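Local coordinates for protein putative aminotransferase (Actinomadura melliaura, PDB 4ZWV) that is probably a pyridoxal phosphate-dependent sugar aminotransferase, involved in making the aminopentose of the indolocarbazole AT2433, at residues 262-274 / 351-365. Numbering follows the deposited sequence.
Sequences LHRENAAFYDKEL and PVGWWLTEQDREHVV
Arg361 NH1 is gripped by two acceptors of the facing helix: Asn266 OD1 at 2.8 Å, which NH1 meets in the carbonyl plane of the amide, and Glu265 OE2 at 3.2 Å, which offers its anti lone pair in a salt bridge. The contact belongs to the C-terminal small domain of a probable PLP-dependent aminotransferase of the DegT/DnrJ/EryC1 family, where the last turns of the long helix 243-273 (262-273) run at 31° to the first turns of helix 358-369 (358-365). With CG between the backbone N and the carbonyl carbon (chi1 65°), the extended Arg361 chain is sent among Glu265, Asn266, Phe269 and Tyr270 as a knob into a hole, its guanidinium flat on one Phe269 face (planes 9° apart) in an off-centre cation-pi stack; Glu273 CG lies over the opposite face, toward its rim. A leucine in place of Arg361 would probably leave the Asn266 carbonyl and Glu265 without this charged mate and uncover part of the Phe269 ring. Glu265 OE1 also forms a salt bridge with Arg261. The Asn266 amide also works in the other direction: ND2 donates to Val352 O at 3.0 Å, and water 1 accepts from it. At the next turn Val365 CG2 wedges between Phe269 CE2 and Tyr270 CD1. His263, its ND1 bonded to Phe293 O, lies about 9 Å, side chain to side chain, from PLP-binding His164, though this chain's model lacks the cofactor. Gly353 CA sits over the His263 ring centre in a CH-pi contact. Tyr270 OH donates to Pro351 O at 2.8 Å, almost in line with the carbonyl, while Val364 CG1 and Leu356 CD1 each pack 3.6 Å from that hydroxyl oxygen.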
loop_
_atom_site.group_PDB
_atom_site.type_symbol
_atom_site.label_atom_id
_atom_site.label_comp_id
_atom_site.label_asym_id
_atom_site.label_seq_id
_atom_site.Cartn_x
_atom_site.Cartn_y
_atom_site.Cartn_z
ATOM N N LEU A 262 -12.497 -17.045 22.846
ATOM C CA LEU A 262 -12.162 -18.433 22.535
ATOM C C LEU A 262 -10.648 -18.644 22.404
ATOM O O LEU A 262 -10.125 -19.647 22.901
ATOM C CB LEU A 262 -12.873 -18.884 21.257
ATOM C CG LEU A 262 -14.395 -18.978 21.367
ATOM C CD1 LEU A 262 -15.017 -19.247 20.010
ATOM C CD2 LEU A 262 -14.798 -20.067 22.355
ATOM N N HIS A 263 -9.947 -17.714 21.747
ATOM C CA HIS A 263 -8.478 -17.772 21.719
ATOM C C HIS A 263 -7.933 -17.917 23.136
ATOM O O HIS A 263 -7.088 -18.770 23.418
ATOM C CB HIS A 263 -7.862 -16.511 21.091
ATOM C CG HIS A 263 -7.830 -16.506 19.589
ATOM N ND1 HIS A 263 -6.654 -16.609 18.875
ATOM C CD2 HIS A 263 -8.818 -16.368 18.670
ATOM C CE1 HIS A 263 -6.919 -16.547 17.581
ATOM N NE2 HIS A 263 -8.224 -16.398 17.429
ATOM N N ARG A 264 -8.431 -17.070 24.027
ATOM C CA ARG A 264 -7.941 -17.045 25.400
ATOM C C ARG A 264 -8.334 -18.294 26.180
ATOM O O ARG A 264 -7.533 -18.828 26.944
ATOM C CB ARG A 264 -8.440 -15.778 26.098
ATOM C CG ARG A 264 -7.724 -14.535 25.577
ATOM C CD ARG A 264 -8.432 -13.236 25.927
ATOM N NE ARG A 264 -7.630 -12.101 25.476
ATOM C CZ ARG A 264 -8.088 -10.861 25.327
ATOM N NH1 ARG A 264 -9.354 -10.576 25.587
ATOM N NH2 ARG A 264 -7.269 -9.901 24.903
ATOM N N GLU A 265 -9.554 -18.778 25.966
ATOM C CA GLU A 265 -10.010 -20.007 26.610
ATOM C C GLU A 265 -9.176 -21.212 26.169
ATOM O O GLU A 265 -8.799 -22.050 26.987
ATOM C CB GLU A 265 -11.490 -20.235 26.305
ATOM C CG GLU A 265 -12.049 -21.550 26.821
ATOM C CD GLU A 265 -13.464 -21.821 26.329
ATOM O OE1 GLU A 265 -14.342 -20.950 26.513
ATOM O OE2 GLU A 265 -13.697 -22.904 25.752
ATOM N N ASN A 266 -8.864 -21.282 24.877
ATOM C CA ASN A 266 -8.053 -22.384 24.363
ATOM C C ASN A 266 -6.626 -22.343 24.911
ATOM O O ASN A 266 -6.049 -23.383 25.238
ATOM C CB ASN A 266 -8.034 -22.358 22.833
ATOM C CG ASN A 266 -9.382 -22.691 22.237
ATOM O OD1 ASN A 266 -10.210 -23.355 22.872
ATOM N ND2 ASN A 266 -9.620 -22.229 21.019
ATOM N N ALA A 267 -6.062 -21.141 24.999
ATOM C CA ALA A 267 -4.735 -20.951 25.584
ATOM C C ALA A 267 -4.714 -21.401 27.044
ATOM O O ALA A 267 -3.769 -22.057 27.494
ATOM C CB ALA A 267 -4.312 -19.493 25.475
ATOM N N ALA A 268 -5.762 -21.050 27.779
ATOM C CA ALA A 268 -5.861 -21.460 29.179
ATOM C C ALA A 268 -5.933 -22.979 29.277
ATOM O O ALA A 268 -5.352 -23.582 30.186
ATOM C CB ALA A 268 -7.073 -20.824 29.842
ATOM N N PHE A 269 -6.648 -23.593 28.337
ATOM C CA PHE A 269 -6.761 -25.046 28.283
ATOM C C PHE A 269 -5.384 -25.684 28.080
ATOM O O PHE A 269 -5.015 -26.622 28.793
ATOM C CB PHE A 269 -7.729 -25.459 27.171
ATOM C CG PHE A 269 -7.896 -26.943 27.018
ATOM C CD1 PHE A 269 -8.762 -27.644 27.838
ATOM C CD2 PHE A 269 -7.202 -27.634 26.036
ATOM C CE1 PHE A 269 -8.922 -29.011 27.691
ATOM C CE2 PHE A 269 -7.359 -28.999 25.888
ATOM C CZ PHE A 269 -8.217 -29.684 26.712
ATOM N N TYR A 270 -4.631 -25.180 27.111
ATOM C CA TYR A 270 -3.271 -25.672 26.892
ATOM C C TYR A 270 -2.384 -25.460 28.121
ATOM O O TYR A 270 -1.615 -26.348 28.486
ATOM C CB TYR A 270 -2.625 -24.994 25.686
ATOM C CG TYR A 270 -3.165 -25.397 24.330
ATOM C CD1 TYR A 270 -3.758 -26.634 24.112
ATOM C CD2 TYR A 270 -3.063 -24.519 23.259
ATOM C CE1 TYR A 270 -4.237 -26.987 22.853
ATOM C CE2 TYR A 270 -3.536 -24.855 22.009
ATOM C CZ TYR A 270 -4.118 -26.084 21.807
ATOM O OH TYR A 270 -4.583 -26.404 20.550
ATOM N N ASP A 271 -2.474 -24.281 28.742
ATOM C CA ASP A 271 -1.731 -24.005 29.976
ATOM C C ASP A 271 -1.955 -25.096 31.016
ATOM O O ASP A 271 -1.028 -25.498 31.720
ATOM C CB ASP A 271 -2.150 -22.677 30.601
ATOM C CG ASP A 271 -1.662 -21.465 29.835
ATOM O OD1 ASP A 271 -0.715 -21.561 29.016
ATOM O OD2 ASP A 271 -2.240 -20.389 30.089
ATOM N N LYS A 272 -3.201 -25.546 31.121
ATOM C CA LYS A 272 -3.608 -26.503 32.147
ATOM C C LYS A 272 -3.232 -27.936 31.792
ATOM O O LYS A 272 -2.885 -28.730 32.672
ATOM C CB LYS A 272 -5.124 -26.408 32.375
ATOM C CG LYS A 272 -5.690 -27.382 33.404
ATOM C CD LYS A 272 -7.215 -27.294 33.447
ATOM C CE LYS A 272 -7.815 -28.215 34.505
ATOM N NZ LYS A 272 -7.506 -29.652 34.260
ATOM N N GLU A 273 -3.296 -28.259 30.503
ATOM C CA GLU A 273 -3.252 -29.646 30.058
ATOM C C GLU A 273 -1.916 -30.079 29.459
ATOM O O GLU A 273 -1.721 -31.264 29.180
ATOM C CB GLU A 273 -4.372 -29.890 29.040
ATOM C CG GLU A 273 -5.776 -29.606 29.568
ATOM C CD GLU A 273 -6.228 -30.590 30.632
ATOM O OE1 GLU A 273 -5.628 -31.683 30.738
ATOM O OE2 GLU A 273 -7.190 -30.269 31.363
ATOM N N LEU A 274 -1.014 -29.123 29.250
ATOM C CA LEU A 274 0.292 -29.405 28.649
ATOM C C LEU A 274 1.451 -29.303 29.650
ATOM O O LEU A 274 2.599 -29.135 29.252
ATOM C CB LEU A 274 0.551 -28.482 27.457
ATOM C CG LEU A 274 -0.323 -28.742 26.223
ATOM C CD1 LEU A 274 0.065 -27.815 25.069
ATOM C CD2 LEU A 274 -0.249 -30.209 25.803
ATOM N N PRO A 351 -1.964 -24.270 16.913
ATOM C CA PRO A 351 -3.279 -23.655 16.688
ATOM C C PRO A 351 -4.002 -23.396 17.999
ATOM O O PRO A 351 -4.043 -24.283 18.852
ATOM C CB PRO A 351 -4.029 -24.709 15.862
ATOM C CG PRO A 351 -2.961 -25.559 15.250
ATOM C CD PRO A 351 -1.856 -25.593 16.273
ATOM N N VAL A 352 -4.586 -22.214 18.150
ATOM C CA VAL A 352 -5.250 -21.890 19.407
ATOM C C VAL A 352 -6.523 -21.063 19.177
ATOM O O VAL A 352 -7.232 -20.712 20.111
ATOM C CB VAL A 352 -4.266 -21.141 20.348
ATOM C CG1 VAL A 352 -4.094 -19.695 19.907
ATOM C CG2 VAL A 352 -4.722 -21.215 21.805
ATOM N N GLY A 353 -6.829 -20.770 17.918
ATOM C CA GLY A 353 -7.913 -19.847 17.613
ATOM C C GLY A 353 -9.350 -20.327 17.763
ATOM O O GLY A 353 -9.615 -21.468 18.166
ATOM N N TRP A 354 -10.284 -19.435 17.420
ATOM C CA TRP A 354 -11.724 -19.654 17.617
ATOM C C TRP A 354 -12.291 -20.845 16.848
ATOM O O TRP A 354 -13.364 -21.343 17.178
ATOM C CB TRP A 354 -12.502 -18.394 17.212
ATOM C CG TRP A 354 -12.176 -17.964 15.810
ATOM C CD1 TRP A 354 -11.236 -17.053 15.437
ATOM C CD2 TRP A 354 -12.764 -18.456 14.593
ATOM N NE1 TRP A 354 -11.206 -16.935 14.062
ATOM C CE2 TRP A 354 -12.132 -17.790 13.525
ATOM C CE3 TRP A 354 -13.765 -19.396 14.306
ATOM C CZ2 TRP A 354 -12.466 -18.026 12.196
ATOM C CZ3 TRP A 354 -14.091 -19.630 12.981
ATOM C CH2 TRP A 354 -13.444 -18.946 11.948
ATOM N N TRP A 355 -11.577 -21.288 15.819
ATOM C CA TRP A 355 -12.046 -22.366 14.948
ATOM C C TRP A 355 -11.809 -23.742 15.556
ATOM O O TRP A 355 -12.252 -24.755 15.019
ATOM C CB TRP A 355 -11.357 -22.278 13.583
ATOM C CG TRP A 355 -9.865 -22.326 13.684
ATOM C CD1 TRP A 355 -9.077 -23.440 13.643
ATOM C CD2 TRP A 355 -8.981 -21.211 13.864
ATOM N NE1 TRP A 355 -7.750 -23.086 13.780
ATOM C CE2 TRP A 355 -7.667 -21.726 13.918
ATOM C CE3 TRP A 355 -9.170 -19.828 13.979
ATOM C CZ2 TRP A 355 -6.549 -20.908 14.075
ATOM C CZ3 TRP A 355 -8.058 -19.018 14.133
ATOM C CH2 TRP A 355 -6.764 -19.560 14.187
ATOM N N LEU A 356 -11.092 -23.773 16.671
ATOM C CA LEU A 356 -10.852 -25.014 17.389
ATOM C C LEU A 356 -12.079 -25.514 18.154
ATOM O O LEU A 356 -12.523 -24.871 19.107
ATOM C CB LEU A 356 -9.699 -24.823 18.368
ATOM C CG LEU A 356 -8.263 -24.834 17.878
ATOM C CD1 LEU A 356 -7.342 -24.719 19.077
ATOM C CD2 LEU A 356 -8.004 -26.120 17.156
ATOM N N THR A 357 -12.617 -26.663 17.759
ATOM C CA THR A 357 -13.675 -27.292 18.543
ATOM C C THR A 357 -13.071 -27.882 19.806
ATOM O O THR A 357 -11.856 -28.005 19.913
ATOM C CB THR A 357 -14.388 -28.405 17.777
ATOM O OG1 THR A 357 -13.459 -29.466 17.507
ATOM C CG2 THR A 357 -14.970 -27.872 16.479
ATOM N N GLU A 358 -13.905 -28.265 20.759
ATOM C CA GLU A 358 -13.388 -28.934 21.947
ATOM C C GLU A 358 -12.651 -30.212 21.555
ATOM O O GLU A 358 -11.593 -30.523 22.102
ATOM C CB GLU A 358 -14.519 -29.233 22.929
ATOM C CG GLU A 358 -14.995 -27.995 23.679
ATOM C CD GLU A 358 -15.959 -28.319 24.803
ATOM O OE1 GLU A 358 -16.242 -29.516 25.020
ATOM O OE2 GLU A 358 -16.431 -27.374 25.470
ATOM N N GLN A 359 -13.190 -30.923 20.571
ATOM C CA GLN A 359 -12.567 -32.146 20.080
ATOM C C GLN A 359 -11.204 -31.873 19.440
ATOM O O GLN A 359 -10.262 -32.650 19.629
ATOM C CB GLN A 359 -13.498 -32.851 19.088
ATOM C CG GLN A 359 -13.000 -34.205 18.612
ATOM C CD GLN A 359 -14.053 -34.968 17.821
ATOM O OE1 GLN A 359 -15.201 -34.535 17.714
ATOM N NE2 GLN A 359 -13.666 -36.117 17.275
ATOM N N ASP A 360 -11.100 -30.773 18.691
ATOM C CA ASP A 360 -9.834 -30.374 18.072
ATOM C C ASP A 360 -8.735 -30.143 19.116
ATOM O O ASP A 360 -7.629 -30.671 18.984
ATOM C CB ASP A 360 -10.002 -29.097 17.244
ATOM C CG ASP A 360 -10.793 -29.305 15.966
ATOM O OD1 ASP A 360 -10.865 -30.447 15.455
ATOM O OD2 ASP A 360 -11.347 -28.298 15.469
ATOM N N ARG A 361 -9.021 -29.348 20.145
ATOM C CA ARG A 361 -7.965 -29.007 21.110
ATOM C C ARG A 361 -7.606 -30.196 21.986
ATOM O O ARG A 361 -6.459 -30.318 22.421
ATOM C CB ARG A 361 -8.349 -27.802 21.977
ATOM C CG ARG A 361 -9.526 -28.006 22.897
ATOM C CD ARG A 361 -9.805 -26.727 23.668
ATOM N NE ARG A 361 -10.739 -26.966 24.764
ATOM C CZ ARG A 361 -11.329 -26.009 25.469
ATOM N NH1 ARG A 361 -11.091 -24.732 25.194
ATOM N NH2 ARG A 361 -12.165 -26.333 26.449
ATOM N N GLU A 362 -8.576 -31.074 22.235
ATOM C CA GLU A 362 -8.314 -32.306 22.968
ATOM C C GLU A 362 -7.407 -33.205 22.136
ATOM O O GLU A 362 -6.531 -33.887 22.669
ATOM C CB GLU A 362 -9.625 -33.017 23.302
ATOM C CG GLU A 362 -10.400 -32.357 24.426
ATOM C CD GLU A 362 -11.826 -32.858 24.535
ATOM O OE1 GLU A 362 -12.153 -33.883 23.898
ATOM O OE2 GLU A 362 -12.622 -32.225 25.260
ATOM N N HIS A 363 -7.597 -33.164 20.818
ATOM C CA HIS A 363 -6.764 -33.932 19.904
ATOM C C HIS A 363 -5.319 -33.416 19.902
ATOM O O HIS A 363 -4.374 -34.209 19.890
ATOM C CB HIS A 363 -7.364 -33.891 18.487
ATOM C CG HIS A 363 -6.515 -34.550 17.444
ATOM N ND1 HIS A 363 -6.172 -35.884 17.494
ATOM C CD2 HIS A 363 -5.960 -34.061 16.310
ATOM C CE1 HIS A 363 -5.426 -36.183 16.446
ATOM N NE2 HIS A 363 -5.286 -35.096 15.709
ATOM N N VAL A 364 -5.155 -32.095 19.938
ATOM C CA VAL A 364 -3.828 -31.487 19.996
ATOM C C VAL A 364 -3.106 -31.932 21.272
ATOM O O VAL A 364 -1.966 -32.402 21.222
ATOM C CB VAL A 364 -3.909 -29.950 19.941
ATOM C CG1 VAL A 364 -2.548 -29.316 20.228
ATOM C CG2 VAL A 364 -4.451 -29.495 18.581
ATOM N N VAL A 365 -3.788 -31.811 22.406
ATOM C CA VAL A 365 -3.206 -32.185 23.691
ATOM C C VAL A 365 -2.883 -33.673 23.768
ATOM O O VAL A 365 -1.796 -34.047 24.203
ATOM C CB VAL A 365 -4.142 -31.802 24.855
ATOM C CG1 VAL A 365 -3.722 -32.499 26.149
ATOM C CG2 VAL A 365 -4.154 -30.289 25.025
HETATM O O HOH W 1 -12.522 -22.503 19.857
HETATM O O HOH W 2 -12.334 -25.093 21.922
#